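Local coordinates for diaminopimelate decarboxylase (Methanocaldococcus jannaschii, PDB 1TWI), which catalyses the pyridoxal 5'-phosphate-dependent decarboxylation of meso-2,6-diaminopimelate to L-lysine, the final step of lysine biosynthesis by this pathway, at residues A[205-210]-A[229-234]; A[23-28]-A[301-306]; A[96-101]-A[106-111]; A[118-123]-A[143-148]; A[392-395]-A[399-402]. All blocks are in the same frame, centred on the assembly; numbering follows the deposited sequence.

Contact 1 (A[205-210]-A[229-234]); sequences VGVHCH and MDFVVE. With PLP (pyridoxal-5'-phosphate), chain E.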
# COMPACT_ATOMS: atom_id res chain seq x y z
N VAL A 205 1.49 34.08 -9.90
CA VAL A 205 0.29 34.41 -9.10
C VAL A 205 0.35 34.06 -7.57
O VAL A 205 -0.57 34.39 -6.84
CB VAL A 205 -1.02 33.69 -9.61
CG1 VAL A 205 -1.42 34.16 -11.01
CG2 VAL A 205 -0.84 32.17 -9.54
N GLY A 206 1.39 33.39 -7.09
CA GLY A 206 1.39 33.12 -5.65
C GLY A 206 2.54 32.30 -5.14
O GLY A 206 3.46 31.93 -5.90
N VAL A 207 2.52 32.03 -3.83
CA VAL A 207 3.52 31.16 -3.20
C VAL A 207 2.68 30.10 -2.43
O VAL A 207 1.56 30.38 -2.01
CB VAL A 207 4.44 31.94 -2.22
CG1 VAL A 207 5.37 32.95 -3.01
CG2 VAL A 207 3.57 32.71 -1.24
N HIS A 208 3.23 28.92 -2.26
CA HIS A 208 2.55 27.79 -1.60
C HIS A 208 3.55 27.16 -0.64
O HIS A 208 4.80 27.25 -0.82
CB HIS A 208 2.17 26.77 -2.70
CG HIS A 208 1.81 25.41 -2.17
ND1 HIS A 208 2.71 24.38 -2.10
CD2 HIS A 208 0.64 24.91 -1.71
CE1 HIS A 208 2.11 23.30 -1.63
NE2 HIS A 208 0.84 23.59 -1.39
N CYS A 209 3.03 26.53 0.42
CA CYS A 209 3.89 25.83 1.36
C CYS A 209 2.98 24.78 2.02
O CYS A 209 1.78 25.01 2.27
CB CYS A 209 4.40 26.82 2.43
SG CYS A 209 5.49 26.05 3.62
N HIS A 210 3.53 23.61 2.24
CA HIS A 210 2.80 22.54 2.87
C HIS A 210 3.87 21.91 3.73
O HIS A 210 4.94 21.47 3.23
CB HIS A 210 2.31 21.52 1.87
CG HIS A 210 1.73 20.32 2.54
ND1 HIS A 210 0.51 20.36 3.19
CD2 HIS A 210 2.24 19.08 2.73
CE1 HIS A 210 0.29 19.19 3.75
NE2 HIS A 210 1.33 18.39 3.49
N MET A 229 5.14 34.52 5.03
CA MET A 229 4.90 35.94 4.87
C MET A 229 6.22 36.74 4.85
O MET A 229 6.33 37.76 4.13
CB MET A 229 3.94 36.46 5.99
CG MET A 229 2.47 35.95 5.83
SD MET A 229 1.73 36.31 4.18
CE MET A 229 1.28 38.07 4.35
N ASP A 230 7.22 36.32 5.64
CA ASP A 230 8.50 37.01 5.60
C ASP A 230 9.03 36.94 4.16
O ASP A 230 9.66 37.88 3.66
CB ASP A 230 9.55 36.32 6.49
CG ASP A 230 9.34 36.58 8.00
OD1 ASP A 230 8.53 37.44 8.38
OD2 ASP A 230 10.03 35.92 8.77
N PHE A 231 8.81 35.81 3.49
CA PHE A 231 9.30 35.69 2.11
C PHE A 231 8.48 36.60 1.17
O PHE A 231 9.01 37.16 0.19
CB PHE A 231 9.30 34.21 1.64
CG PHE A 231 9.91 34.02 0.26
CD1 PHE A 231 11.26 34.28 0.05
CD2 PHE A 231 9.12 33.65 -0.83
CE1 PHE A 231 11.85 34.17 -1.25
CE2 PHE A 231 9.69 33.53 -2.15
CZ PHE A 231 11.07 33.80 -2.32
N VAL A 232 7.19 36.75 1.44
CA VAL A 232 6.36 37.65 0.61
C VAL A 232 6.91 39.07 0.77
O VAL A 232 6.95 39.86 -0.20
CB VAL A 232 4.83 37.53 0.99
CG1 VAL A 232 4.00 38.49 0.18
CG2 VAL A 232 4.30 36.07 0.62
N VAL A 233 7.37 39.41 1.98
CA VAL A 233 7.96 40.75 2.20
C VAL A 233 9.26 40.83 1.38
O VAL A 233 9.49 41.81 0.66
CB VAL A 233 8.29 41.02 3.70
CG1 VAL A 233 9.09 42.35 3.84
CG2 VAL A 233 6.99 41.13 4.51
N GLU A 234 10.11 39.81 1.47
CA GLU A 234 11.35 39.79 0.68
C GLU A 234 11.06 39.98 -0.84
O GLU A 234 11.78 40.72 -1.54
CB GLU A 234 12.11 38.49 0.91
CG GLU A 234 13.50 38.42 0.21
CD GLU A 234 14.25 37.09 0.46
OE1 GLU A 234 15.31 36.86 -0.20
OE2 GLU A 234 13.80 36.26 1.29
N1 PLP E . -1.16 19.77 0.31
C2 PLP E . -0.07 19.02 -0.07
C2A PLP E . 0.96 19.71 -1.00
C3 PLP E . -0.01 17.70 0.37
O3 PLP E . 1.08 16.99 -0.03
C4 PLP E . -0.94 17.13 1.20
C4A PLP E . -0.76 15.64 1.64
O4A PLP E . 0.03 15.00 1.04
C5 PLP E . -2.06 17.90 1.60
C6 PLP E . -2.12 19.20 1.15
C5A PLP E . -3.19 17.44 2.52
O4P PLP E . -2.70 17.02 3.82
P PLP E . -3.70 16.63 4.99
O1P PLP E . -2.80 16.25 6.09
O2P PLP E . -4.48 15.46 4.47
O3P PLP E . -4.52 17.80 5.30
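Val207 meets helix 219-237 by apolar contact, each of its two methyls taking a different partner. CG2 of Val207 lies 3.9 Å from CG2 of Val232, the two branches meeting at a slant. CG1 of Val207 comes to the edge of the Phe231 ring, near its plane, 4.4 Å from CD2 of Phe231. All three residues are buried, and Val245 adds to the same layer by touching both valines. The contact belongs to the beta-alpha-beta unit of strand 202-208, helix 219-237 and strand 244-246, within the TIM-barrel domain; backbone hydrogen bonds of Val207 to Asp244 and Asn246 join the two strands. Cofactor contacts come from the C-terminal end of the strand and the loop that follows it. The His210 imidazole lies face on to the pyridine of the pyridoxal phosphate, with C2 of PLP 3.4 Å above the plane and over the centre of the His210 ring. His208 approaches by its edge, its CE1 3.8 Å from the methyl C2A of PLP. Hydrogen bonds hold both rings: His208 NE2 pairs with Glu290 OE1, and His210 ND1 with the backbone N of Gly249, which restricts rotation of the imidazole lying on the cofactor.

Contact 2 (A[23-28]-A[301-306]); sequences ELAEKF and YLLGKV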
# COMPACT_ATOMS: atom_id res chain seq x y z
N GLU A 23 -27.05 -3.37 10.21
CA GLU A 23 -27.96 -3.57 9.06
C GLU A 23 -27.28 -3.14 7.77
O GLU A 23 -27.53 -3.71 6.72
CB GLU A 23 -29.27 -2.82 9.24
CG GLU A 23 -30.13 -3.44 10.36
CD GLU A 23 -31.51 -2.81 10.46
OE1 GLU A 23 -31.79 -1.81 9.73
OE2 GLU A 23 -32.31 -3.33 11.25
N LEU A 24 -26.41 -2.14 7.84
CA LEU A 24 -25.68 -1.73 6.64
C LEU A 24 -24.76 -2.88 6.22
O LEU A 24 -24.68 -3.24 5.01
CB LEU A 24 -24.85 -0.48 6.90
CG LEU A 24 -25.57 0.87 7.04
CD1 LEU A 24 -24.53 1.95 7.35
CD2 LEU A 24 -26.30 1.23 5.80
N ALA A 25 -24.09 -3.48 7.21
CA ALA A 25 -23.18 -4.60 6.94
C ALA A 25 -23.97 -5.77 6.34
O ALA A 25 -23.48 -6.47 5.42
CB ALA A 25 -22.51 -5.05 8.19
N GLU A 26 -25.19 -5.96 6.83
CA GLU A 26 -26.07 -7.02 6.32
C GLU A 26 -26.60 -6.78 4.90
O GLU A 26 -26.65 -7.68 4.07
CB GLU A 26 -27.26 -7.25 7.25
CG GLU A 26 -26.83 -7.91 8.58
CD GLU A 26 -27.97 -7.98 9.61
OE1 GLU A 26 -27.71 -8.41 10.76
OE2 GLU A 26 -29.12 -7.61 9.27
N LYS A 27 -26.99 -5.56 4.61
CA LYS A 27 -27.51 -5.30 3.31
C LYS A 27 -26.41 -5.22 2.23
O LYS A 27 -26.57 -5.77 1.13
CB LYS A 27 -28.29 -4.01 3.36
CG LYS A 27 -28.73 -3.46 2.01
CD LYS A 27 -29.66 -2.28 2.23
CE LYS A 27 -29.97 -1.58 0.93
NZ LYS A 27 -31.01 -0.52 1.14
N PHE A 28 -25.28 -4.59 2.56
CA PHE A 28 -24.23 -4.40 1.56
C PHE A 28 -23.02 -5.34 1.62
O PHE A 28 -22.21 -5.33 0.70
CB PHE A 28 -23.75 -2.94 1.59
CG PHE A 28 -24.80 -1.94 1.24
CD1 PHE A 28 -25.08 -1.63 -0.11
CD2 PHE A 28 -25.53 -1.28 2.25
CE1 PHE A 28 -26.07 -0.68 -0.45
CE2 PHE A 28 -26.51 -0.34 1.94
CZ PHE A 28 -26.79 -0.03 0.59
N TYR A 301 -16.05 5.24 8.17
CA TYR A 301 -16.00 4.13 9.13
C TYR A 301 -15.84 2.88 8.30
O TYR A 301 -16.43 2.81 7.24
CB TYR A 301 -17.32 4.03 9.92
CG TYR A 301 -17.56 5.33 10.70
CD1 TYR A 301 -18.08 6.44 10.05
CD2 TYR A 301 -17.16 5.46 12.07
CE1 TYR A 301 -18.20 7.66 10.69
CE2 TYR A 301 -17.29 6.70 12.75
CZ TYR A 301 -17.81 7.79 12.03
OH TYR A 301 -17.90 9.05 12.59
N LEU A 302 -15.04 1.92 8.77
CA LEU A 302 -14.88 0.67 8.05
C LEU A 302 -15.46 -0.48 8.90
O LEU A 302 -15.00 -0.72 10.04
CB LEU A 302 -13.40 0.40 7.77
CG LEU A 302 -13.04 -0.94 7.07
CD1 LEU A 302 -13.76 -1.07 5.71
CD2 LEU A 302 -11.55 -0.99 6.91
N LEU A 303 -16.47 -1.18 8.35
CA LEU A 303 -17.12 -2.28 9.05
C LEU A 303 -16.53 -3.60 8.58
O LEU A 303 -16.35 -3.82 7.38
CB LEU A 303 -18.64 -2.28 8.77
CG LEU A 303 -19.31 -0.91 8.94
CD1 LEU A 303 -20.84 -0.98 8.65
CD2 LEU A 303 -19.06 -0.41 10.35
N GLY A 304 -16.20 -4.45 9.53
CA GLY A 304 -15.62 -5.74 9.23
C GLY A 304 -16.30 -6.79 10.10
O GLY A 304 -16.44 -6.59 11.31
N LYS A 305 -16.74 -7.87 9.50
CA LYS A 305 -17.38 -8.89 10.25
C LYS A 305 -16.35 -9.86 10.84
O LYS A 305 -15.30 -10.20 10.21
CB LYS A 305 -18.40 -9.63 9.37
CG LYS A 305 -19.05 -10.86 10.06
CD LYS A 305 -20.37 -11.34 9.34
CE LYS A 305 -20.11 -11.91 7.96
NZ LYS A 305 -21.40 -12.47 7.41
N VAL A 306 -16.66 -10.32 12.04
CA VAL A 306 -15.82 -11.29 12.74
C VAL A 306 -16.07 -12.70 12.26
O VAL A 306 -17.19 -13.21 12.41
CB VAL A 306 -16.09 -11.22 14.26
CG1 VAL A 306 -15.26 -12.30 14.97
CG2 VAL A 306 -15.69 -9.80 14.77
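Leu303 points from its strand at the helix ahead of it, and a single methyl, CD1, does the touching. With chi2 at 180°, CD1 stands anti to CA, so it is the branch that extends furthest from the strand. It ends in the angle between two consecutive helix residues: CD1 of Leu303 is 4.4 Å from CB of Leu24 and 4.4 Å from CB of Ala25. The backbone N of Ala25 is just as near, 4.3 Å from CD1 of Leu303, so the methyl faces the helix backbone as well as the side chains, at loose packing distances. The small Ala25 side chain is consistent with this approach, the alpha carbons of Ala25 and Leu303 being 6.8 Å apart. Here helix 21-28, from the N-terminal region, covers the mixed sheet that forms the beta domain beside the TIM barrel in this family. Within that sheet Leu303 is backbone-bonded to Leu32, and its side chain also packs on Val34, Val378 and Ala380. Leu24 meets Leu303 through its CB, and its side chain also packs on Val34. Ala25 in turn touches Val378, and at the helix end Phe28 O accepts hydrogen bonds from Arg402 NH1 and Arg417 NH2.

Contact 3 (A[96-101]-A[106-111]); sequences YIAKLS and KKIVFN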
# COMPACT_ATOMS: atom_id res chain seq x y z
N TYR A 96 -8.32 15.21 -13.72
CA TYR A 96 -9.42 14.65 -14.53
C TYR A 96 -10.65 14.49 -13.62
O TYR A 96 -11.77 14.89 -13.96
CB TYR A 96 -8.95 13.27 -15.05
CG TYR A 96 -9.85 12.60 -16.03
CD1 TYR A 96 -9.74 12.91 -17.39
CD2 TYR A 96 -10.75 11.61 -15.63
CE1 TYR A 96 -10.52 12.26 -18.33
CE2 TYR A 96 -11.55 10.93 -16.59
CZ TYR A 96 -11.41 11.28 -17.94
OH TYR A 96 -12.15 10.67 -18.93
N ILE A 97 -10.47 13.85 -12.47
CA ILE A 97 -11.61 13.69 -11.56
C ILE A 97 -12.17 15.07 -11.08
O ILE A 97 -13.40 15.24 -10.99
CB ILE A 97 -11.19 12.81 -10.32
CG1 ILE A 97 -10.97 11.36 -10.76
CG2 ILE A 97 -12.23 12.84 -9.26
CD1 ILE A 97 -10.14 10.59 -9.70
N ALA A 98 -11.30 16.05 -10.78
CA ALA A 98 -11.81 17.36 -10.34
C ALA A 98 -12.68 17.99 -11.41
O ALA A 98 -13.76 18.55 -11.09
CB ALA A 98 -10.64 18.35 -9.95
N LYS A 99 -12.22 17.93 -12.66
CA LYS A 99 -12.99 18.52 -13.77
C LYS A 99 -14.27 17.72 -13.97
O LYS A 99 -15.30 18.34 -14.16
CB LYS A 99 -12.18 18.57 -15.07
CG LYS A 99 -10.96 19.47 -15.04
CD LYS A 99 -11.35 20.90 -14.82
CE LYS A 99 -11.82 21.57 -16.15
NZ LYS A 99 -12.19 23.01 -15.96
N LEU A 100 -14.22 16.38 -13.93
CA LEU A 100 -15.47 15.63 -14.07
C LEU A 100 -16.38 15.87 -12.83
O LEU A 100 -17.57 15.59 -12.86
CB LEU A 100 -15.22 14.12 -14.22
CG LEU A 100 -14.65 13.77 -15.62
CD1 LEU A 100 -14.65 12.22 -15.80
CD2 LEU A 100 -15.50 14.46 -16.74
N SER A 101 -15.83 16.42 -11.76
CA SER A 101 -16.68 16.63 -10.57
C SER A 101 -17.27 18.05 -10.59
O SER A 101 -17.98 18.45 -9.67
CB SER A 101 -15.84 16.47 -9.30
OG SER A 101 -15.41 15.12 -9.16
N LYS A 106 -10.86 27.92 -11.59
CA LYS A 106 -10.17 28.89 -10.77
C LYS A 106 -10.06 28.46 -9.33
O LYS A 106 -9.55 29.23 -8.54
CB LYS A 106 -10.85 30.27 -10.82
CG LYS A 106 -10.44 31.13 -12.01
CD LYS A 106 -8.91 31.03 -12.38
CE LYS A 106 -8.74 30.03 -13.52
NZ LYS A 106 -7.33 29.96 -13.93
N LYS A 107 -10.59 27.29 -8.97
CA LYS A 107 -10.43 26.79 -7.60
C LYS A 107 -9.60 25.51 -7.63
O LYS A 107 -9.66 24.70 -6.72
CB LYS A 107 -11.79 26.48 -6.94
CG LYS A 107 -12.65 27.72 -6.70
CD LYS A 107 -14.01 27.34 -6.03
CE LYS A 107 -14.81 28.60 -5.55
NZ LYS A 107 -16.10 28.19 -4.90
N ILE A 108 -8.84 25.31 -8.70
CA ILE A 108 -8.00 24.12 -8.79
C ILE A 108 -6.52 24.50 -8.77
O ILE A 108 -6.10 25.33 -9.60
CB ILE A 108 -8.31 23.32 -10.09
CG1 ILE A 108 -9.76 22.76 -10.02
CG2 ILE A 108 -7.37 22.08 -10.20
CD1 ILE A 108 -10.22 22.02 -11.33
N VAL A 109 -5.74 23.91 -7.85
CA VAL A 109 -4.28 24.14 -7.84
C VAL A 109 -3.66 22.76 -8.03
O VAL A 109 -4.18 21.74 -7.57
CB VAL A 109 -3.73 24.81 -6.51
CG1 VAL A 109 -4.25 26.32 -6.45
CG2 VAL A 109 -4.20 24.04 -5.26
N PHE A 110 -2.54 22.75 -8.74
CA PHE A 110 -1.86 21.48 -9.10
C PHE A 110 -0.48 21.40 -8.40
O PHE A 110 0.41 22.20 -8.67
CB PHE A 110 -1.69 21.47 -10.65
CG PHE A 110 -1.41 20.10 -11.24
CD1 PHE A 110 -0.81 19.09 -10.49
CD2 PHE A 110 -1.69 19.86 -12.60
CE1 PHE A 110 -0.47 17.84 -11.05
CE2 PHE A 110 -1.38 18.63 -13.19
CZ PHE A 110 -0.75 17.60 -12.41
N ASN A 111 -0.34 20.47 -7.46
CA ASN A 111 0.93 20.23 -6.74
C ASN A 111 1.61 19.01 -7.31
O ASN A 111 0.97 18.19 -7.96
CB ASN A 111 0.64 19.90 -5.25
CG ASN A 111 0.36 21.12 -4.45
OD1 ASN A 111 1.20 21.99 -4.38
ND2 ASN A 111 -0.85 21.21 -3.84
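Ile108 reaches from its strand to helix 92-100 with its terminal methyl CD1, which settles between Ala98 and Lys99. In the buried part of the contact CD1 of Ile108 is 3.9 Å from CB of Ala98. CG1 lies anti to the carbonyl carbon and chi2 of 176° carries CD1 straight on from it, away from CA; the alpha carbons of Ala98 and Ile108 are 7.9 Å apart. Val89 of strand 86-89 packs on both residues. The solvent-side rim is made by the aliphatic chain of Lys99, which is partly exposed yet packs just as closely. Its CD comes to 3.8 Å from CD1 of Ile108, the two chains crossing at a slant. Bends at chi2 (-63°) and chi3 (-81°) bring CD back to the isoleucine methyl, and the ammonium NZ is hydrogen-bonded to Ser105 OG in the short connection before the strand. Where the helix ends, Ser101 OG donates to Ile97 O at 2.7 Å, approaching from above the carbonyl plane, and is also paired with Thr77 OG1. Asn111 touches the pyridoxal phosphate and is hydrogen-bonded through its amide to Asp88, Asn132 and Glu290. The contact joins helix 92-100 to strand 108-110 in the beta-alpha-beta unit that starts with strand 86-89 of the TIM barrel; helix 74-82 flanks the helix on one side, and Tyr420 and Ile424 of the second subunit pack against Tyr96, Ile97 and Leu100.

Contact 4 (A[118-123]-A[143-148]); sequences EEIIMG and NETAKE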
# COMPACT_ATOMS: atom_id res chain seq x y z
N GLU A 118 2.62 15.84 -20.35
CA GLU A 118 1.20 15.58 -20.60
C GLU A 118 0.29 16.20 -19.51
O GLU A 118 -0.79 16.69 -19.80
CB GLU A 118 0.95 14.08 -20.65
CG GLU A 118 1.65 13.40 -21.86
CD GLU A 118 3.22 13.29 -21.83
OE1 GLU A 118 3.97 13.37 -20.76
OE2 GLU A 118 3.72 13.07 -22.99
N GLU A 119 0.73 16.13 -18.26
CA GLU A 119 -0.06 16.69 -17.15
C GLU A 119 -0.10 18.20 -17.26
O GLU A 119 -1.10 18.85 -16.92
CB GLU A 119 0.53 16.27 -15.80
CG GLU A 119 0.25 14.80 -15.47
CD GLU A 119 0.93 14.36 -14.17
OE1 GLU A 119 2.14 14.69 -13.99
OE2 GLU A 119 0.29 13.66 -13.35
N ILE A 120 1.02 18.79 -17.66
CA ILE A 120 1.05 20.26 -17.80
C ILE A 120 0.08 20.70 -18.95
O ILE A 120 -0.65 21.68 -18.81
CB ILE A 120 2.51 20.72 -18.03
CG1 ILE A 120 3.26 20.54 -16.68
CG2 ILE A 120 2.57 22.21 -18.48
CD1 ILE A 120 4.76 20.37 -16.79
N ILE A 121 0.06 19.93 -20.06
CA ILE A 121 -0.82 20.27 -21.19
C ILE A 121 -2.23 20.24 -20.65
O ILE A 121 -3.05 21.14 -20.94
CB ILE A 121 -0.70 19.21 -22.38
CG1 ILE A 121 0.57 19.49 -23.20
CG2 ILE A 121 -1.91 19.26 -23.30
CD1 ILE A 121 1.13 18.25 -24.00
N MET A 122 -2.53 19.23 -19.84
CA MET A 122 -3.87 19.10 -19.30
C MET A 122 -4.27 20.26 -18.42
O MET A 122 -5.40 20.76 -18.54
CB MET A 122 -4.01 17.78 -18.52
CG MET A 122 -5.41 17.50 -17.97
SD MET A 122 -5.53 15.82 -17.10
CE MET A 122 -4.34 15.07 -17.97
N GLY A 123 -3.36 20.67 -17.52
CA GLY A 123 -3.69 21.80 -16.65
C GLY A 123 -3.85 23.10 -17.44
O GLY A 123 -4.69 23.96 -17.09
N ASN A 143 6.82 26.69 -18.91
CA ASN A 143 6.92 27.85 -19.81
C ASN A 143 7.07 27.32 -21.28
O ASN A 143 6.47 27.85 -22.20
CB ASN A 143 8.13 28.71 -19.40
CG ASN A 143 8.32 29.91 -20.28
OD1 ASN A 143 9.34 30.00 -20.97
ND2 ASN A 143 7.37 30.84 -20.28
N GLU A 144 7.89 26.28 -21.47
CA GLU A 144 8.08 25.72 -22.82
C GLU A 144 6.75 25.11 -23.34
O GLU A 144 6.40 25.26 -24.51
CB GLU A 144 9.17 24.63 -22.81
CG GLU A 144 10.62 25.15 -22.78
CD GLU A 144 11.62 24.04 -22.38
OE1 GLU A 144 12.85 24.31 -22.28
OE2 GLU A 144 11.15 22.88 -22.16
N THR A 145 6.00 24.43 -22.47
CA THR A 145 4.74 23.82 -22.89
C THR A 145 3.67 24.87 -23.20
O THR A 145 2.91 24.78 -24.20
CB THR A 145 4.26 22.84 -21.80
OG1 THR A 145 5.31 21.88 -21.61
CG2 THR A 145 2.98 22.14 -22.22
N ALA A 146 3.60 25.89 -22.34
CA ALA A 146 2.67 26.99 -22.55
C ALA A 146 3.02 27.64 -23.91
O ALA A 146 2.14 28.01 -24.69
CB ALA A 146 2.84 28.05 -21.38
N LYS A 147 4.32 27.82 -24.17
CA LYS A 147 4.75 28.41 -25.46
C LYS A 147 4.25 27.50 -26.63
O LYS A 147 3.69 28.01 -27.61
CB LYS A 147 6.27 28.49 -25.53
CG LYS A 147 6.80 29.05 -26.87
CD LYS A 147 8.32 28.87 -26.90
CE LYS A 147 9.04 29.65 -28.05
NZ LYS A 147 10.55 29.42 -27.96
N GLU A 148 4.39 26.18 -26.49
CA GLU A 148 3.92 25.29 -27.57
C GLU A 148 2.41 25.41 -27.83
O GLU A 148 1.95 25.39 -28.99
CB GLU A 148 4.31 23.84 -27.26
CG GLU A 148 5.81 23.62 -27.34
CD GLU A 148 6.19 22.19 -27.03
OE1 GLU A 148 5.70 21.67 -25.99
OE2 GLU A 148 6.98 21.58 -27.82
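Thr145 presents its methyl to two consecutive isoleucines, Ile120 and Ile121, and these three residues carry the whole contact between the segments. The threonine conformation decides which branch does what. With chi1 at -57°, CG2 stands anti to the backbone N and projects at the facing helix, whereas OG1 lies beside that N and turns back to its own helix. There OG1 is hydrogen-bonded to Leu141 O, one turn earlier, and to Lys117 NZ, so the polar atom is satisfied although the residue is buried. CG2 of Thr145 approaches CG1 of Ile121 at 3.7 Å, the side chains crossing at about a right angle. Ile120 uses its other branch: its CG2, also anti to the backbone N (chi1 -72°), lies 3.8 Å from CG2 of Thr145. The same methyl of Ile120 is 3.8 Å from CB of Thr145, so it bears on both CB and the methyl, the two side chains crossing at a slant. The contact pairs helices 117-125 and 136-149, successive members of the helical layer around the TIM barrel, which are linked through strand 130-133. The alpha carbons of Ile121 and Thr145 are 6.8 Å apart, an approach consistent with the short threonine side chain. Ile120 also packs on Leu141 and Ile142 of the same partner helix, while Ile121 sits at the partly exposed margin. Lys117 NZ also forms a salt bridge with Glu148 OE1, a second polar tie between the two helices.

Contact 5 (A[392-395]-A[399-402]); sequences ANNY and GRPR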
# COMPACT_ATOMS: atom_id res chain seq x y z
N ALA A 392 -6.08 1.88 -0.77
CA ALA A 392 -6.47 0.45 -0.78
C ALA A 392 -5.81 -0.28 -1.96
O ALA A 392 -5.48 0.36 -2.98
CB ALA A 392 -8.01 0.33 -0.89
N ASN A 393 -5.61 -1.59 -1.87
CA ASN A 393 -4.99 -2.27 -2.99
C ASN A 393 -5.52 -3.70 -3.05
O ASN A 393 -6.42 -4.01 -2.31
CB ASN A 393 -3.50 -2.26 -2.77
CG ASN A 393 -3.14 -2.76 -1.39
OD1 ASN A 393 -2.69 -1.99 -0.51
ND2 ASN A 393 -3.35 -4.03 -1.17
N ASN A 394 -4.95 -4.54 -3.90
CA ASN A 394 -5.42 -5.91 -4.06
C ASN A 394 -4.47 -6.93 -3.46
O ASN A 394 -4.49 -8.12 -3.83
CB ASN A 394 -5.60 -6.24 -5.56
CG ASN A 394 -6.76 -5.48 -6.19
OD1 ASN A 394 -7.87 -5.41 -5.62
ND2 ASN A 394 -6.54 -4.96 -7.37
N TYR A 395 -3.63 -6.49 -2.53
CA TYR A 395 -2.68 -7.42 -1.92
C TYR A 395 -3.35 -8.69 -1.40
O TYR A 395 -4.42 -8.61 -0.77
CB TYR A 395 -1.89 -6.70 -0.82
CG TYR A 395 -0.77 -7.51 -0.24
CD1 TYR A 395 0.13 -8.19 -1.06
CD2 TYR A 395 -0.56 -7.52 1.15
CE1 TYR A 395 1.24 -8.88 -0.51
CE2 TYR A 395 0.52 -8.19 1.72
CZ TYR A 395 1.43 -8.87 0.87
OH TYR A 395 2.48 -9.56 1.42
N GLY A 399 -10.30 -8.30 -3.53
CA GLY A 399 -10.90 -7.14 -4.18
C GLY A 399 -11.06 -5.89 -3.27
O GLY A 399 -11.23 -6.02 -2.05
N ARG A 400 -10.99 -4.70 -3.85
CA ARG A 400 -11.16 -3.51 -3.00
C ARG A 400 -12.62 -3.55 -2.60
O ARG A 400 -13.50 -3.98 -3.38
CB ARG A 400 -10.73 -2.23 -3.72
CG ARG A 400 -9.17 -2.15 -3.68
CD ARG A 400 -8.63 -1.09 -4.59
NE ARG A 400 -8.85 -1.44 -6.00
CZ ARG A 400 -8.54 -0.62 -7.01
NH1 ARG A 400 -7.99 0.56 -6.76
NH2 ARG A 400 -8.79 -0.97 -8.27
N PRO A 401 -12.92 -3.09 -1.39
CA PRO A 401 -14.29 -3.12 -0.88
C PRO A 401 -15.33 -2.15 -1.39
O PRO A 401 -15.02 -1.12 -2.02
CB PRO A 401 -14.06 -2.92 0.60
CG PRO A 401 -12.93 -1.85 0.56
CD PRO A 401 -12.04 -2.27 -0.51
N ARG A 402 -16.57 -2.48 -1.09
CA ARG A 402 -17.68 -1.59 -1.42
C ARG A 402 -17.62 -0.41 -0.47
O ARG A 402 -17.01 -0.53 0.59
CB ARG A 402 -19.01 -2.28 -1.14
CG ARG A 402 -19.62 -2.93 -2.35
CD ARG A 402 -20.91 -3.66 -1.98
NE ARG A 402 -21.70 -3.91 -3.17
CZ ARG A 402 -22.93 -4.42 -3.13
NH1 ARG A 402 -23.48 -4.77 -1.94
NH2 ARG A 402 -23.62 -4.52 -4.27
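Arg400 lays its aliphatic chain across the backbone of Ala392 and Asn393, and this supplies most of the first shell. Its CG is 3.6 Å from the carbonyl O of Asn393 and 3.9 Å from CB of Ala392. One methylene further on, CD of Arg400 lies 3.8 Å from O of Ala392. The chain is extended up to CD and then bends at chi3 (-68°), so the guanidinium leaves the line of the methylenes. Beside it the Asn394 side chain fits against Gly399 and the start of Arg400, where the alpha carbons of Asn394 and Gly399 are 5.6 Å apart. Both segments belong to the irregular loop joining strands 378-382 and 402-407 of the beta domain, folded back on itself at the dimer interface. The next shell holds both arms by backbone bonds. Glu418 is backbone-bonded to Arg400 and takes its NH2 in a salt bridge through OE2, which probably offsets the nearby Arg415 and the approach of Arg400 of the second subunit; on the same arm Arg402 is tied to Glu416 by a salt bridge. In the 392-395 arm Asn393 is backbone-bonded to Asn325. Further out, the same loop serves the active site: Tyr395, which lines the pocket of the bound lysine, hydrogen-bonds through OH to Glu359 OE2, another residue of that pocket, and packs on Tyr387 of the second subunit.

In the fold
From the N terminus, residues 23-28 open contact 2, which closes only at 301-306 and so brackets nearly the whole barrel domain. Nested inside that loop, and following one another in series without crossing, are contact 3, contact 4 and contact 1, each closing a short local loop between neighbouring barrel elements. Contacts 3 and 4 touch where Phe110 packs on Glu119; contacts 3 and 1 touch near the cofactor, through Asn111 and His208. Contact 5 closes last, after contact 2, in the beta domain. These two touch at the C-terminal end of helix 21-28, with centres about 15 Å apart, whereas contacts 1 and 2 lie on opposite sides of the chain's centre.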